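Side-chain contacts in condensin complex subunit 3 (Schizosaccharomyces pombe, PDB 5OQR), which serves as a regulatory subunit of condensin, the complex required for converting interphase chromatin into condensed, mitotic-like chromosomes: residues Ile230-Trp233 with Gly234-Arg238; Arg176-Val179 with Leu180-Glu184; Ile609-Tyr612 with Phe613-Asn616. All coordinates share one frame; numbering follows the deposited sequence.

Overall arrangement
All three contacts lie where a helix of this all-helical solenoid runs out. Contacts 1 and 2, in HEAT repeats 5 and 4, are mainly buried; their centres are about 21 Å apart, but both pack against helix 202-212. Contact 3, partly buried, lies far along the chain, in the C-terminal family region. In contacts 1 and 2 apolar side chains, mostly leucine, valine and isoleucine, face the core while an asparagine amide turns back to a carbonyl of its own helix. Contact 3 relies instead on an aromatic pair and an isoleucine. Contact 1 meets a second protein through its tryptophan and lysine, contact 2 through Arg-176 alone; no other protein chain of the assembly touches contact 3.

Contact 1: residues Ile230-Trp233 with Gly234-Arg238; sequences ILKW and GLNDR
Asn-236 turns its side chain back to the carbonyl oxygen of Lys-232, four residues earlier in the chain. With CG beside the backbone N (chi1 -76°), the side chain passes along this oxygen: CB lies 3.3 Å from Lys-232 O, CG sits a little farther off, and at the tip ND2 gives Lys-232 O a hydrogen bond of 3.0 Å. The bond arrives in the carbonyl plane on a lone pair, although the oxygen lies 23° out of the amide plane. Asparagine suits this exposed place because its short amide can replace the backbone donor that is lost as the helix runs out; the main-chain bond from Asn-236 N to Trp-233 O is only weak. On the buried side, Leu-235 N still reaches Leu-231 O at 2.9 Å. Here Leu-235 CD1 packs 4.1 Å from Leu-231 CB, and Leu-235 also meets Ala-246 of helix 240-257 and Leu-280 and Ala-281 of helix 275-288. Cutting Leu-235 back to an alanine is likely to open a gap toward both helices and deprive Leu-231 CB of one apolar neighbour. The indole of Trp-233 meets another protein chain, its NE1 hydrogen-bonded to an aromatic side chain there. Asp-237 OD1 binds Asp-239 N and forms a salt bridge with Arg-205. Leucines inside, an amide at the exposed rim and a short turn into helix 240-257 fit a HEAT-repeat helical hairpin.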
# COMPACT_ATOMS: atom_id res chain seq x y z
N ILE A 230 7.91 -9.86 -3.34
CA ILE A 230 7.70 -9.35 -4.70
C ILE A 230 6.25 -9.57 -5.11
O ILE A 230 5.53 -8.62 -5.46
CB ILE A 230 8.67 -10.03 -5.68
CG1 ILE A 230 10.11 -9.60 -5.38
CG2 ILE A 230 8.31 -9.68 -7.13
CD1 ILE A 230 11.15 -10.39 -6.13
N LEU A 231 5.80 -10.83 -5.10
CA LEU A 231 4.47 -11.15 -5.59
C LEU A 231 3.40 -10.46 -4.75
O LEU A 231 2.38 -10.01 -5.28
CB LEU A 231 4.26 -12.66 -5.59
CG LEU A 231 5.28 -13.46 -6.40
CD1 LEU A 231 5.01 -14.95 -6.25
CD2 LEU A 231 5.27 -13.05 -7.86
N LYS A 232 3.61 -10.38 -3.43
CA LYS A 232 2.63 -9.71 -2.58
C LYS A 232 2.41 -8.28 -3.02
O LYS A 232 1.27 -7.81 -3.12
CB LYS A 232 3.10 -9.76 -1.12
CG LYS A 232 2.05 -9.29 -0.12
CD LYS A 232 2.63 -9.13 1.27
CE LYS A 232 3.54 -7.92 1.36
NZ LYS A 232 4.02 -7.68 2.75
N TRP A 233 3.50 -7.55 -3.30
CA TRP A 233 3.37 -6.17 -3.75
C TRP A 233 2.83 -6.10 -5.17
O TRP A 233 1.90 -5.34 -5.45
CB TRP A 233 4.73 -5.47 -3.65
CG TRP A 233 5.13 -5.08 -2.27
CD1 TRP A 233 4.30 -4.80 -1.22
CD2 TRP A 233 6.46 -4.93 -1.77
NE1 TRP A 233 5.03 -4.48 -0.11
CE2 TRP A 233 6.37 -4.56 -0.42
CE3 TRP A 233 7.73 -5.08 -2.34
CZ2 TRP A 233 7.49 -4.33 0.38
CZ3 TRP A 233 8.84 -4.85 -1.55
CH2 TRP A 233 8.71 -4.48 -0.21
N GLY A 234 3.41 -6.89 -6.08
CA GLY A 234 3.03 -6.78 -7.48
C GLY A 234 1.59 -7.15 -7.73
O GLY A 234 0.84 -6.40 -8.37
N LEU A 235 1.16 -8.31 -7.24
CA LEU A 235 -0.17 -8.82 -7.55
C LEU A 235 -1.28 -8.08 -6.81
O LEU A 235 -2.44 -8.24 -7.18
CB LEU A 235 -0.23 -10.31 -7.22
CG LEU A 235 0.88 -11.16 -7.84
CD1 LEU A 235 0.65 -12.62 -7.48
CD2 LEU A 235 0.94 -10.98 -9.34
N ASN A 236 -0.95 -7.29 -5.79
CA ASN A 236 -1.92 -6.48 -5.08
C ASN A 236 -1.82 -5.01 -5.42
O ASN A 236 -2.49 -4.18 -4.79
CB ASN A 236 -1.76 -6.68 -3.57
CG ASN A 236 -2.32 -8.00 -3.08
OD1 ASN A 236 -3.46 -8.34 -3.38
ND2 ASN A 236 -1.52 -8.75 -2.34
N ASP A 237 -1.01 -4.65 -6.41
CA ASP A 237 -0.75 -3.25 -6.69
C ASP A 237 -2.02 -2.52 -7.11
O ASP A 237 -2.92 -3.10 -7.73
CB ASP A 237 0.32 -3.11 -7.77
CG ASP A 237 0.86 -1.70 -7.87
OD1 ASP A 237 0.29 -0.89 -8.63
OD2 ASP A 237 1.85 -1.39 -7.18
N ARG A 238 -2.08 -1.23 -6.78
CA ARG A 238 -3.28 -0.44 -7.05
C ARG A 238 -3.41 -0.10 -8.52
O ARG A 238 -4.53 0.10 -9.01
CB ARG A 238 -3.25 0.84 -6.21
CG ARG A 238 -3.06 0.61 -4.72
CD ARG A 238 -4.35 0.21 -4.04
NE ARG A 238 -4.15 -0.11 -2.63
CZ ARG A 238 -5.11 -0.17 -1.72
NH1 ARG A 238 -6.37 0.09 -2.06
NH2 ARG A 238 -4.82 -0.47 -0.47

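Contact 2: residues Arg176-Val179 with Leu180-Glu184; sequences RRSV and LLNIE
Val-179 O takes two backbone donors, a hydrogen bond of 3.1 Å from Ile-183 N and a weak one of 3.4 Å from Asn-182 N. This sharing of one carbonyl accompanies the fraying of the i to i+4 pattern near the end of helix 173-182, in HEAT repeat 4 of the alpha-solenoid. Upstream the pattern is still sound: Leu-180 N bonds to Arg-176 O at 2.7 Å. One residue later Leu-181 N is divided between Arg-177 O and Ser-178 O, both bonds weak. The carboxamide of Asn-182 also joins in. Its CG is anti to the carbonyl carbon (chi1 -54°), which turns the amide back along the helix until ND2 faces Ser-178 O as a donor, though the modelled length of that bond is doubtful. A small polar side chain suits Ser-178, which fits against Val-142 and Val-143 of helix 135-145 and bonds weakly through OG to Leu-139 O. Inward, Val-179 and Leu-180 are apolar as their surroundings demand: both meet Leu-167 of helix 158-169, and Leu-180 also covers Val-208 of helix 202-212. The guanidinium of Arg-176 makes a salt bridge with Asp-199 and a hydrogen bond to Asp-170 O. Arg-177 carries its guanidinium to Asn-204 OD1, while its aliphatic part packs along Leu-181: Arg-177 CG lies 3.9 Å from Leu-181 CD1.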
# COMPACT_ATOMS: atom_id res chain seq x y z
N ARG A 176 14.97 8.63 -11.05
CA ARG A 176 15.00 7.32 -10.40
C ARG A 176 14.86 6.20 -11.42
O ARG A 176 15.59 5.20 -11.36
CB ARG A 176 13.89 7.24 -9.35
CG ARG A 176 14.10 8.13 -8.15
CD ARG A 176 13.20 7.74 -6.99
NE ARG A 176 11.78 7.85 -7.33
CZ ARG A 176 11.11 8.99 -7.39
NH1 ARG A 176 9.82 8.99 -7.70
NH2 ARG A 176 11.72 10.14 -7.16
N ARG A 177 13.92 6.34 -12.35
CA ARG A 177 13.72 5.29 -13.35
C ARG A 177 14.96 5.08 -14.19
O ARG A 177 15.32 3.94 -14.51
CB ARG A 177 12.52 5.63 -14.24
CG ARG A 177 12.29 4.62 -15.35
CD ARG A 177 10.86 4.62 -15.85
NE ARG A 177 10.57 5.74 -16.74
CZ ARG A 177 9.89 6.83 -16.41
NH1 ARG A 177 9.39 6.98 -15.19
NH2 ARG A 177 9.69 7.78 -17.32
N SER A 178 15.64 6.16 -14.57
CA SER A 178 16.87 6.03 -15.34
C SER A 178 17.93 5.27 -14.56
O SER A 178 18.60 4.39 -15.10
CB SER A 178 17.39 7.41 -15.75
OG SER A 178 18.49 7.29 -16.62
N VAL A 179 18.08 5.59 -13.27
CA VAL A 179 19.00 4.83 -12.43
C VAL A 179 18.52 3.40 -12.30
O VAL A 179 19.32 2.45 -12.33
CB VAL A 179 19.14 5.50 -11.04
CG1 VAL A 179 20.28 4.86 -10.27
CG2 VAL A 179 19.36 7.00 -11.16
N LEU A 180 17.21 3.22 -12.17
CA LEU A 180 16.64 1.89 -12.00
C LEU A 180 16.88 1.02 -13.23
O LEU A 180 16.93 -0.21 -13.12
CB LEU A 180 15.14 2.01 -11.71
CG LEU A 180 14.30 0.75 -11.55
CD1 LEU A 180 14.95 -0.23 -10.59
CD2 LEU A 180 12.92 1.14 -11.07
N LEU A 181 17.03 1.63 -14.40
CA LEU A 181 17.12 0.89 -15.66
C LEU A 181 18.55 0.61 -16.09
O LEU A 181 18.74 -0.17 -17.03
CB LEU A 181 16.41 1.67 -16.77
CG LEU A 181 14.93 1.33 -16.98
CD1 LEU A 181 14.27 2.37 -17.87
CD2 LEU A 181 14.78 -0.06 -17.58
N ASN A 182 19.55 1.20 -15.45
CA ASN A 182 20.94 1.04 -15.87
C ASN A 182 21.88 0.60 -14.76
O ASN A 182 23.05 0.33 -15.05
CB ASN A 182 21.47 2.34 -16.48
CG ASN A 182 20.59 2.86 -17.61
OD1 ASN A 182 20.83 2.57 -18.78
ND2 ASN A 182 19.57 3.62 -17.25
N ILE A 183 21.42 0.51 -13.52
CA ILE A 183 22.30 0.09 -12.43
C ILE A 183 22.56 -1.41 -12.52
O ILE A 183 21.76 -2.18 -13.08
CB ILE A 183 21.70 0.48 -11.07
CG1 ILE A 183 22.67 0.12 -9.94
CG2 ILE A 183 20.36 -0.20 -10.86
CD1 ILE A 183 22.42 0.88 -8.67
N GLU A 184 23.69 -1.83 -11.96
CA GLU A 184 24.03 -3.25 -11.96
C GLU A 184 23.09 -4.02 -11.04
O GLU A 184 22.60 -3.49 -10.04
CB GLU A 184 25.49 -3.45 -11.52
CG GLU A 184 25.70 -3.62 -10.02
CD GLU A 184 27.14 -3.92 -9.67
OE1 GLU A 184 27.87 -2.99 -9.26
OE2 GLU A 184 27.55 -5.10 -9.81

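Contact 3: residues Ile609-Tyr612 with Phe613-Asn616; sequences IIQY and FEPN
Phe-613 ends helix 601-613, its N bonding to Ile-609 O at 3.1 Å and weakly to Ile-610 O; Glu-614 then leaves helical geometry, its N still reaching Gln-611 O at 3.1 Å but from well above the carbonyl plane. Phe-613 CG lies near the backbone N (chi1 -72°), which swings the ring back to Ile-609, whose CG2 meets its edge, 3.8 Å from Phe-613 CD2. One face of this ring receives the edge of Tyr-612 in a T-shaped stack, centroids 4.7 Å apart and planes at 66°, with Tyr-612 CD2 over the ring centre. Aromatics suit this buried side: Phe-613 packs on Ile-675 and Ile-609 on Met-679 of helix 669-682, while Tyr-612 meets Phe-631 and makes a cation-pi contact with Arg-624. On another side of the turn the bent chain of Gln-611 places NE2 3.0 Å from Glu-614 OE2, at an angle too poor for a hydrogen bond; NE2 bonds to Thr-617 OG1 instead. At this helix end of the helical-repeat C-terminal region, apolar groups thus join neighbouring helices, whereas the long glutamine ties helix to loop, its amide probably favoured mildly by the carboxylate of partly exposed Glu-614.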
# COMPACT_ATOMS: atom_id res chain seq x y z
N ILE A 609 -7.10 12.70 15.62
CA ILE A 609 -6.26 13.43 14.67
C ILE A 609 -4.91 13.74 15.29
O ILE A 609 -3.87 13.65 14.64
CB ILE A 609 -6.98 14.70 14.19
CG1 ILE A 609 -8.20 14.30 13.34
CG2 ILE A 609 -6.04 15.61 13.40
CD1 ILE A 609 -9.05 15.46 12.89
N ILE A 610 -4.90 14.12 16.57
CA ILE A 610 -3.64 14.45 17.24
C ILE A 610 -2.72 13.24 17.26
O ILE A 610 -1.57 13.29 16.81
CB ILE A 610 -3.90 15.00 18.65
CG1 ILE A 610 -4.60 16.35 18.57
CG2 ILE A 610 -2.59 15.12 19.44
CD1 ILE A 610 -4.94 16.98 19.90
N GLN A 611 -3.22 12.12 17.81
CA GLN A 611 -2.41 10.91 17.88
C GLN A 611 -1.95 10.47 16.50
O GLN A 611 -0.80 10.06 16.32
CB GLN A 611 -3.20 9.80 18.57
CG GLN A 611 -2.34 8.75 19.23
CD GLN A 611 -1.76 9.22 20.54
OE1 GLN A 611 -2.48 9.71 21.40
NE2 GLN A 611 -0.45 9.08 20.69
N TYR A 612 -2.85 10.53 15.52
CA TYR A 612 -2.52 10.10 14.17
C TYR A 612 -1.31 10.86 13.62
O TYR A 612 -0.48 10.28 12.90
CB TYR A 612 -3.73 10.27 13.26
CG TYR A 612 -3.46 10.00 11.80
CD1 TYR A 612 -3.16 8.73 11.35
CD2 TYR A 612 -3.53 11.02 10.86
CE1 TYR A 612 -2.92 8.47 10.01
CE2 TYR A 612 -3.30 10.78 9.52
CZ TYR A 612 -2.99 9.50 9.10
OH TYR A 612 -2.75 9.26 7.77
N PHE A 613 -1.20 12.14 13.93
CA PHE A 613 -0.10 12.97 13.45
C PHE A 613 0.99 13.16 14.50
O PHE A 613 1.99 13.83 14.21
CB PHE A 613 -0.62 14.34 13.00
CG PHE A 613 -1.40 14.31 11.72
CD1 PHE A 613 -0.80 13.92 10.54
CD2 PHE A 613 -2.73 14.68 11.70
CE1 PHE A 613 -1.51 13.90 9.36
CE2 PHE A 613 -3.45 14.66 10.52
CZ PHE A 613 -2.84 14.27 9.35
N GLU A 614 0.83 12.61 15.69
CA GLU A 614 1.77 12.88 16.77
C GLU A 614 3.11 12.19 16.48
O GLU A 614 3.13 11.06 15.99
CB GLU A 614 1.21 12.40 18.10
CG GLU A 614 2.10 12.73 19.29
CD GLU A 614 1.38 12.65 20.61
OE1 GLU A 614 1.88 13.24 21.59
OE2 GLU A 614 0.31 12.00 20.66
N PRO A 615 4.23 12.84 16.79
CA PRO A 615 5.53 12.20 16.53
C PRO A 615 5.78 10.96 17.37
O PRO A 615 6.42 10.02 16.88
CB PRO A 615 6.55 13.31 16.85
CG PRO A 615 5.80 14.28 17.70
CD PRO A 615 4.40 14.25 17.20
N ASN A 616 5.32 10.92 18.62
CA ASN A 616 5.60 9.76 19.47
C ASN A 616 4.96 8.49 18.93
O ASN A 616 5.33 7.39 19.37
CB ASN A 616 5.12 10.02 20.90
CG ASN A 616 3.60 10.05 21.03
OD1 ASN A 616 2.87 9.79 20.07
ND2 ASN A 616 3.12 10.35 22.23